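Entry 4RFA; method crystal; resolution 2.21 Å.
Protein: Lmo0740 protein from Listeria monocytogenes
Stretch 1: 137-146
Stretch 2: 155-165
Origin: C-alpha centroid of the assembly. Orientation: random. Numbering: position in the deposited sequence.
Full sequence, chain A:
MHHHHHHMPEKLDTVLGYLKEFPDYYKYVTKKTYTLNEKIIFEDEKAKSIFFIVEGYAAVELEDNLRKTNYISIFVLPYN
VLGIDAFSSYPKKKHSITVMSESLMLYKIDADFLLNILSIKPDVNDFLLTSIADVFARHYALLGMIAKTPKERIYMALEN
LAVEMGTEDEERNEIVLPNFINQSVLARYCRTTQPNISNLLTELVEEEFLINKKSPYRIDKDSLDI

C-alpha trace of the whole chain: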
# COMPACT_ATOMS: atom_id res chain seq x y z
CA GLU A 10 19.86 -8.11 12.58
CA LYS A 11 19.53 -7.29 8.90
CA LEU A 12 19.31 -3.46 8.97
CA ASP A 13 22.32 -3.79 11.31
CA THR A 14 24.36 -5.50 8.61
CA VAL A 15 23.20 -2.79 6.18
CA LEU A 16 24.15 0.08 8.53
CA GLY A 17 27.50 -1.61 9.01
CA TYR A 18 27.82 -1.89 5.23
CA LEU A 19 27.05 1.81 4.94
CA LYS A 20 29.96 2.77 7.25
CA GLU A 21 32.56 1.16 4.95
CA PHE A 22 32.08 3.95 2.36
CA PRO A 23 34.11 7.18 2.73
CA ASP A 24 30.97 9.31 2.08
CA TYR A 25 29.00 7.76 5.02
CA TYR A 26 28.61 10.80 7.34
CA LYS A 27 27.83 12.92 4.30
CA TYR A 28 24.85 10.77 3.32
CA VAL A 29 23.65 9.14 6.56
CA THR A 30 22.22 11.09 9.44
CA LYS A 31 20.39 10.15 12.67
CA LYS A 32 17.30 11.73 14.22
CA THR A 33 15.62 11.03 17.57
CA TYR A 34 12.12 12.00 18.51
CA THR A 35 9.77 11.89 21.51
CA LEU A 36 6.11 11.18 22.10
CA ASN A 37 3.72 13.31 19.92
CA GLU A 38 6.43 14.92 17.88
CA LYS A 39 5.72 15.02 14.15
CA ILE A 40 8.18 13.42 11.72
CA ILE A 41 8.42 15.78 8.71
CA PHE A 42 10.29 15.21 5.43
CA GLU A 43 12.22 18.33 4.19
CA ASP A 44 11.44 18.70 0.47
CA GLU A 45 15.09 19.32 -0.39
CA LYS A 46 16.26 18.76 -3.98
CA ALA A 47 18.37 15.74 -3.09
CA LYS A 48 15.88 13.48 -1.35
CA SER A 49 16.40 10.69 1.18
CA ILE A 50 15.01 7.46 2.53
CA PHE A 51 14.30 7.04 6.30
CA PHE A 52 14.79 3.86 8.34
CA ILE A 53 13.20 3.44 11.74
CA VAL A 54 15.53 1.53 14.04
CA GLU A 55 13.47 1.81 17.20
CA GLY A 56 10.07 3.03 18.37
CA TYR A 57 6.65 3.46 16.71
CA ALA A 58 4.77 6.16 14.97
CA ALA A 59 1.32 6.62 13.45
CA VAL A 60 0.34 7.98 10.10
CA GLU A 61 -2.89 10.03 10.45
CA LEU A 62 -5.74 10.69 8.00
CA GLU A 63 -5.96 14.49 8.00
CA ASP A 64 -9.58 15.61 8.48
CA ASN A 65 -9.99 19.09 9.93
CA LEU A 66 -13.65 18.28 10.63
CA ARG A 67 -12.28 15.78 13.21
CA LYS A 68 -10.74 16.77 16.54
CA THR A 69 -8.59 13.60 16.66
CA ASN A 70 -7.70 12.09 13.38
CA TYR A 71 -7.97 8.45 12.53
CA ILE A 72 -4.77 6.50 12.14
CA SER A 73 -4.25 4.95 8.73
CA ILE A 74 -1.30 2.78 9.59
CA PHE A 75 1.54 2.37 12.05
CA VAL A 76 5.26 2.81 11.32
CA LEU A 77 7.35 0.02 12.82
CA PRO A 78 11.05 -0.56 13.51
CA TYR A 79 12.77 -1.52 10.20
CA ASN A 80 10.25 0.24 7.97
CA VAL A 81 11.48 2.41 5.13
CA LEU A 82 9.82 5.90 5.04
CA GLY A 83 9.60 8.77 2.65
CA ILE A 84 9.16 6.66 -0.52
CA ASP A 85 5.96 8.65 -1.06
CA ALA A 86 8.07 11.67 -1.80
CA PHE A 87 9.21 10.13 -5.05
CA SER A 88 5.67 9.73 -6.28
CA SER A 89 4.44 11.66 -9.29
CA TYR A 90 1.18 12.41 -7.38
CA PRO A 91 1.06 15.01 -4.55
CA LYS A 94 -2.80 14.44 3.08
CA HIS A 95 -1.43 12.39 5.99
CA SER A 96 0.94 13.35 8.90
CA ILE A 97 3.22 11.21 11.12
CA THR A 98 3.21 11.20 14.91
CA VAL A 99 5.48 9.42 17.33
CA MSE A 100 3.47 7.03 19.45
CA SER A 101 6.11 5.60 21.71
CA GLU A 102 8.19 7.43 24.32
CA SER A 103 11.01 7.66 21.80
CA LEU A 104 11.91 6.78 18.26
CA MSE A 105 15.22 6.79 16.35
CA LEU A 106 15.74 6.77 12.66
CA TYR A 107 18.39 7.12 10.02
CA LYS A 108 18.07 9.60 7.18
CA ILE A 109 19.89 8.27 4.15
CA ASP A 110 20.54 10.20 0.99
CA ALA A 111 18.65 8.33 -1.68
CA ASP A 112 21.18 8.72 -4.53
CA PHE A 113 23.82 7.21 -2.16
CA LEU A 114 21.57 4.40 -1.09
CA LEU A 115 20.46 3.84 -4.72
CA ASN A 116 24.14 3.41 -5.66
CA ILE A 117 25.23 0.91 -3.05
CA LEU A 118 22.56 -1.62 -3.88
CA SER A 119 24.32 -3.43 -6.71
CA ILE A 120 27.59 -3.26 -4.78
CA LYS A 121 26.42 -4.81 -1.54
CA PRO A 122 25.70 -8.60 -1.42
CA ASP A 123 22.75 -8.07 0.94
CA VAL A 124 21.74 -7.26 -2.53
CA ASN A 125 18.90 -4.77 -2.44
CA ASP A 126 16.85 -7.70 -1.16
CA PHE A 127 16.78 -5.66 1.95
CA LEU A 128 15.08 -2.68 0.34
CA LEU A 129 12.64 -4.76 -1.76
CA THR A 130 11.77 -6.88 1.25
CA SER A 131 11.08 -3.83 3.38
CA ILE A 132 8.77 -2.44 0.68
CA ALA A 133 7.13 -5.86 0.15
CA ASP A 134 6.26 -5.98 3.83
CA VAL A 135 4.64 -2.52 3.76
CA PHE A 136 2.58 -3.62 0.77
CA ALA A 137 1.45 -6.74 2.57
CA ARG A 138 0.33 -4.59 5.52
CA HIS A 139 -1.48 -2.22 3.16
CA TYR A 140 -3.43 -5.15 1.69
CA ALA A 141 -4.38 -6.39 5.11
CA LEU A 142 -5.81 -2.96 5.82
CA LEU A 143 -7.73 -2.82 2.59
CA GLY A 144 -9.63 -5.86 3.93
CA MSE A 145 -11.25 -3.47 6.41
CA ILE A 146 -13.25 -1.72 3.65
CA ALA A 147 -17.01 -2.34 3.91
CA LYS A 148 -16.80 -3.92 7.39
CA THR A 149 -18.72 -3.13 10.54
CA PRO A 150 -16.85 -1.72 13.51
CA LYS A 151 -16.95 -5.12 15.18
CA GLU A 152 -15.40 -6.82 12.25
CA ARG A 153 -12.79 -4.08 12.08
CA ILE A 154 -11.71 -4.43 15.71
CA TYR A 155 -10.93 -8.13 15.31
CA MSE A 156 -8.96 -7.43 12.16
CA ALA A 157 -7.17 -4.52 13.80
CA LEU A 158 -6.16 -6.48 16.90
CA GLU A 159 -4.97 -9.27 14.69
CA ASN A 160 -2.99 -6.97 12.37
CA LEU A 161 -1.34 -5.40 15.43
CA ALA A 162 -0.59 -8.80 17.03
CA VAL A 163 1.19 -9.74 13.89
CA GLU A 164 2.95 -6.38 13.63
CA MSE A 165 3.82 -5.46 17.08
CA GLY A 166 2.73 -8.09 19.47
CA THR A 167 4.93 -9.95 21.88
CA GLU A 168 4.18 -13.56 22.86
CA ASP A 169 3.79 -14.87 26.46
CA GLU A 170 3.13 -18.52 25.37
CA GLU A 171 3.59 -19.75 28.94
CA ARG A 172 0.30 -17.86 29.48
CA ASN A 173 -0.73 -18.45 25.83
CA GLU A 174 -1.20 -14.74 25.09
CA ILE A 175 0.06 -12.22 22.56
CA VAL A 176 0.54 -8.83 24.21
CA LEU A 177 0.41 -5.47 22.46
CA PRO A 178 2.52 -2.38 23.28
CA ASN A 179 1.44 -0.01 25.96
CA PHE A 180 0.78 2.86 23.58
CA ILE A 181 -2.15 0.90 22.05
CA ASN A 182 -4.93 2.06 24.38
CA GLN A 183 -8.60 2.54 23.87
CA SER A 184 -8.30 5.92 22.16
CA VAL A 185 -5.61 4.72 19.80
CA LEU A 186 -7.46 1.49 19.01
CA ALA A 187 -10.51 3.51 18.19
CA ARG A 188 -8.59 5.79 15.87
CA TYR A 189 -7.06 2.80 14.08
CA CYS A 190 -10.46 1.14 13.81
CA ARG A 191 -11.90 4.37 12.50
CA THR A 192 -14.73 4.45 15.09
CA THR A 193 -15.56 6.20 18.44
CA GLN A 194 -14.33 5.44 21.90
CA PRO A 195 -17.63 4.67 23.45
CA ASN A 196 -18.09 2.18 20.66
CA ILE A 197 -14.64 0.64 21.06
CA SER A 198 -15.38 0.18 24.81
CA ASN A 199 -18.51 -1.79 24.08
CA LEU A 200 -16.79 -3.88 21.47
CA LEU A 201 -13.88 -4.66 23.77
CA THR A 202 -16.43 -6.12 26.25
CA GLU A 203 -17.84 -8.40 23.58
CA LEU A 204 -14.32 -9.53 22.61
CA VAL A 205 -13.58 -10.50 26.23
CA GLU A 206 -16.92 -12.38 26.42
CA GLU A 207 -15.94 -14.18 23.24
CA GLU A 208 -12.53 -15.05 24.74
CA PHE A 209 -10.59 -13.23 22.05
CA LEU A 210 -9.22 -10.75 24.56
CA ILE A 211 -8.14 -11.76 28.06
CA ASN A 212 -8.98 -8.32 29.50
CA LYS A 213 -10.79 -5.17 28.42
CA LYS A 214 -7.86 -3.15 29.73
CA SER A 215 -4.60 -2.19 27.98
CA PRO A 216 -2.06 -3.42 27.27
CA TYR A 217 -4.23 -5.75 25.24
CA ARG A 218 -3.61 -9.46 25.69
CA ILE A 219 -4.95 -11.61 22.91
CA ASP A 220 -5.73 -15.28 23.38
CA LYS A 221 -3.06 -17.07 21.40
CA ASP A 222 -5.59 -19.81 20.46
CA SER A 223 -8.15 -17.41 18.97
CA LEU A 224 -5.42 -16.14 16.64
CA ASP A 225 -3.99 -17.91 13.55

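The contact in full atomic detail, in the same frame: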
# COMPACT_ATOMS: atom_id res chain seq x y z
N ALA A 137 2.26 -5.69 1.94
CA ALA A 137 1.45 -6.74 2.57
C ALA A 137 0.59 -6.12 3.67
O ALA A 137 -0.57 -6.42 3.75
CB ALA A 137 2.32 -7.85 3.13
N ARG A 138 1.14 -5.20 4.47
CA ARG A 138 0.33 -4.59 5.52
C ARG A 138 -0.77 -3.67 4.96
O ARG A 138 -1.87 -3.61 5.48
CB ARG A 138 1.23 -3.87 6.50
CG ARG A 138 2.17 -4.80 7.25
CD ARG A 138 3.29 -4.01 7.87
NE ARG A 138 2.66 -2.99 8.73
CZ ARG A 138 3.13 -1.76 8.90
NH1 ARG A 138 4.21 -1.36 8.26
NH2 ARG A 138 2.47 -0.92 9.66
N HIS A 139 -0.48 -3.01 3.85
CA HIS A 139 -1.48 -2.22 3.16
C HIS A 139 -2.67 -3.09 2.71
O HIS A 139 -3.83 -2.74 2.91
CB HIS A 139 -0.88 -1.53 1.93
CG HIS A 139 0.03 -0.38 2.23
ND1 HIS A 139 0.72 0.29 1.25
CD2 HIS A 139 0.39 0.20 3.40
CE1 HIS A 139 1.42 1.27 1.79
NE2 HIS A 139 1.24 1.22 3.10
N TYR A 140 -2.39 -4.22 2.09
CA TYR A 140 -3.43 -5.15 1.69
C TYR A 140 -4.25 -5.64 2.85
O TYR A 140 -5.44 -5.74 2.74
CB TYR A 140 -2.82 -6.34 0.99
CG TYR A 140 -2.60 -6.07 -0.46
CD1 TYR A 140 -3.65 -6.20 -1.37
CD2 TYR A 140 -1.39 -5.68 -0.91
CE1 TYR A 140 -3.47 -5.93 -2.73
CE2 TYR A 140 -1.17 -5.40 -2.25
CZ TYR A 140 -2.21 -5.53 -3.16
OH TYR A 140 -1.99 -5.27 -4.48
N ALA A 141 -3.62 -5.93 3.96
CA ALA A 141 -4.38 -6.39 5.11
C ALA A 141 -5.39 -5.32 5.51
O ALA A 141 -6.58 -5.59 5.70
CB ALA A 141 -3.45 -6.76 6.25
N LEU A 142 -4.94 -4.07 5.47
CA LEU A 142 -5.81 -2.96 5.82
C LEU A 142 -6.93 -2.77 4.87
O LEU A 142 -8.06 -2.42 5.31
CB LEU A 142 -5.04 -1.66 5.96
CG LEU A 142 -4.23 -1.71 7.24
CD1 LEU A 142 -3.18 -0.63 7.18
CD2 LEU A 142 -5.11 -1.50 8.43
N LEU A 143 -6.64 -2.93 3.58
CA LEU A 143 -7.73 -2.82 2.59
C LEU A 143 -8.88 -3.81 2.90
O LEU A 143 -10.05 -3.56 2.57
CB LEU A 143 -7.21 -3.03 1.17
CG LEU A 143 -6.26 -1.95 0.61
CD1 LEU A 143 -5.73 -2.40 -0.75
CD2 LEU A 143 -6.96 -0.63 0.43
N GLY A 144 -8.57 -4.92 3.54
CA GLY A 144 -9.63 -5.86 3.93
C GLY A 144 -10.64 -5.29 4.92
O GLY A 144 -11.69 -5.91 5.18
N MSE A 145 -10.36 -4.11 5.45
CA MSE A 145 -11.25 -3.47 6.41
C MSE A 145 -12.37 -2.72 5.74
O MSE A 145 -13.36 -2.36 6.41
CB MSE A 145 -10.44 -2.51 7.27
CG MSE A 145 -9.89 -3.20 8.51
SE MSE A 145 -9.24 -1.86 9.79
CE MSE A 145 -8.60 -3.09 11.18
N ILE A 146 -12.24 -2.48 4.44
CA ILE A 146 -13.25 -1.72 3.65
C ILE A 146 -14.58 -2.46 3.68
O ILE A 146 -14.60 -3.66 3.63
CB ILE A 146 -12.77 -1.49 2.21
CG1 ILE A 146 -11.56 -0.59 2.20
CG2 ILE A 146 -13.86 -0.86 1.34
CD1 ILE A 146 -10.89 -0.44 0.86
N TYR A 155 -11.64 -6.84 15.38
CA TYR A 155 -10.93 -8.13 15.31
C TYR A 155 -9.75 -8.05 14.38
O TYR A 155 -8.68 -8.55 14.69
CB TYR A 155 -11.89 -9.21 14.78
CG TYR A 155 -12.65 -9.96 15.89
CD1 TYR A 155 -12.00 -10.91 16.65
CD2 TYR A 155 -13.99 -9.75 16.13
CE1 TYR A 155 -12.65 -11.63 17.64
CE2 TYR A 155 -14.67 -10.48 17.11
CZ TYR A 155 -13.97 -11.41 17.87
OH TYR A 155 -14.54 -12.16 18.86
N MSE A 156 -9.98 -7.49 13.19
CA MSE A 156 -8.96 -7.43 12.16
C MSE A 156 -7.87 -6.53 12.63
O MSE A 156 -6.72 -6.86 12.43
CB MSE A 156 -9.46 -6.87 10.81
CG MSE A 156 -10.43 -7.86 10.19
SE MSE A 156 -11.36 -7.04 8.63
CE MSE A 156 -9.73 -7.04 7.55
N ALA A 157 -8.20 -5.38 13.23
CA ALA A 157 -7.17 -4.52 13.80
C ALA A 157 -6.29 -5.27 14.84
O ALA A 157 -5.06 -5.21 14.82
CB ALA A 157 -7.79 -3.30 14.44
N LEU A 158 -6.92 -5.89 15.81
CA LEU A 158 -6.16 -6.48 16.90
C LEU A 158 -5.32 -7.61 16.38
O LEU A 158 -4.21 -7.84 16.87
CB LEU A 158 -7.09 -6.99 17.99
CG LEU A 158 -7.64 -5.88 18.87
CD1 LEU A 158 -8.75 -6.42 19.75
CD2 LEU A 158 -6.55 -5.21 19.70
N GLU A 159 -5.79 -8.28 15.33
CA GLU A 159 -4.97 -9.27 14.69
C GLU A 159 -3.79 -8.70 13.91
O GLU A 159 -2.71 -9.31 13.91
CB GLU A 159 -5.81 -10.23 13.79
CG GLU A 159 -4.99 -10.98 12.77
CD GLU A 159 -5.82 -11.79 11.78
OE1 GLU A 159 -6.72 -12.56 12.19
OE2 GLU A 159 -5.55 -11.68 10.56
N ASN A 160 -4.02 -7.63 13.15
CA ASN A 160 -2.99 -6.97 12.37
C ASN A 160 -1.90 -6.51 13.36
O ASN A 160 -0.70 -6.63 13.12
CB ASN A 160 -3.47 -5.68 11.68
CG ASN A 160 -4.44 -5.88 10.48
OD1 ASN A 160 -4.59 -6.95 9.90
ND2 ASN A 160 -5.06 -4.78 10.05
N LEU A 161 -2.33 -5.87 14.43
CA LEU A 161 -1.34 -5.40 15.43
C LEU A 161 -0.59 -6.56 16.12
O LEU A 161 0.61 -6.48 16.37
CB LEU A 161 -2.04 -4.57 16.46
CG LEU A 161 -2.62 -3.30 15.86
CD1 LEU A 161 -3.46 -2.57 16.88
CD2 LEU A 161 -1.55 -2.35 15.36
N ALA A 162 -1.27 -7.66 16.39
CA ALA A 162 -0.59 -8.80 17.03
C ALA A 162 0.48 -9.31 16.12
O ALA A 162 1.59 -9.59 16.53
CB ALA A 162 -1.57 -9.91 17.35
N VAL A 163 0.18 -9.37 14.84
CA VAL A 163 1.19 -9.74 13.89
C VAL A 163 2.30 -8.67 13.84
O VAL A 163 3.47 -9.01 13.82
CB VAL A 163 0.59 -9.94 12.49
CG1 VAL A 163 1.71 -10.13 11.45
CG2 VAL A 163 -0.33 -11.15 12.50
N GLU A 164 1.95 -7.40 13.84
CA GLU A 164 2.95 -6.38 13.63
C GLU A 164 3.85 -6.13 14.80
O GLU A 164 5.00 -5.89 14.63
CB GLU A 164 2.28 -5.07 13.32
CG GLU A 164 1.95 -4.87 11.88
CD GLU A 164 1.06 -3.69 11.67
OE1 GLU A 164 0.90 -2.87 12.56
OE2 GLU A 164 0.52 -3.58 10.58
N MSE A 165 3.30 -6.16 15.98
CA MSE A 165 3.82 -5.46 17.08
C MSE A 165 3.58 -6.17 18.34
O MSE A 165 3.79 -5.60 19.40
CB MSE A 165 2.75 -4.41 17.07
CG MSE A 165 3.23 -3.05 17.40
SE MSE A 165 1.66 -1.97 17.64
CE MSE A 165 1.95 -1.08 15.95
O HOH W 1 -0.30 -0.63 11.13

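How do the two stretches lie against each other? Their helices, 137-143 and 155-165, run nearly antiparallel, with 166° between their directions, so the beginning of stretch 1 lies across from the end of stretch 2, Arg 138 meeting Glu 164. The axes come no nearer than 10.8 Å, a wide spacing that leaves side chains to bridge the gap; only 378 Å² is buried, both sides summed.

What provides the charged link? Arg 138 and Glu 164 form a salt bridge. Arg 138 NE donates to Glu 164 OE2 at 2.9 Å in a nearly straight hydrogen bond, and a weak one runs from Arg 138 NH2 to the same Glu 164 OE2 at 3.4 Å. The carboxylate oxygen thus sits at the edge of the guanidinium, near its plane, where the N-H groups point. Water 1 adds a second route, accepting from Arg 138 NH2 at 3.1 Å and donating to Glu 164 OE1 at 2.9 Å.

Where do the apolar side chains meet? They gather around two selenomethionines. The CA-to-CB bond of Met 145 points sideways, but its extended chain brings its end across: Met 145 CE lies 3.4 Å from Ala 157 CB and 3.9 Å from Met 156 CB. Met 156 reaches the other way, placing its CE 3.3 Å from Gly 144 O, beside the turn that runs from Leu 143 to Ile 146. Gly 144 leaves room for this methyl, since an ideal CB there would stand only 3.1 Å from Met 156 CE.

What fills the middle? The CA-to-CB bond of Asn 160 points toward the first stretch, and its side chain meets it by packing. Its OD1 is 3.8 Å from Ala 141 CB, and its ND2 is 3.7 Å from Leu 142 CD2; that ND2 is hydrogen-bonded elsewhere in the structure.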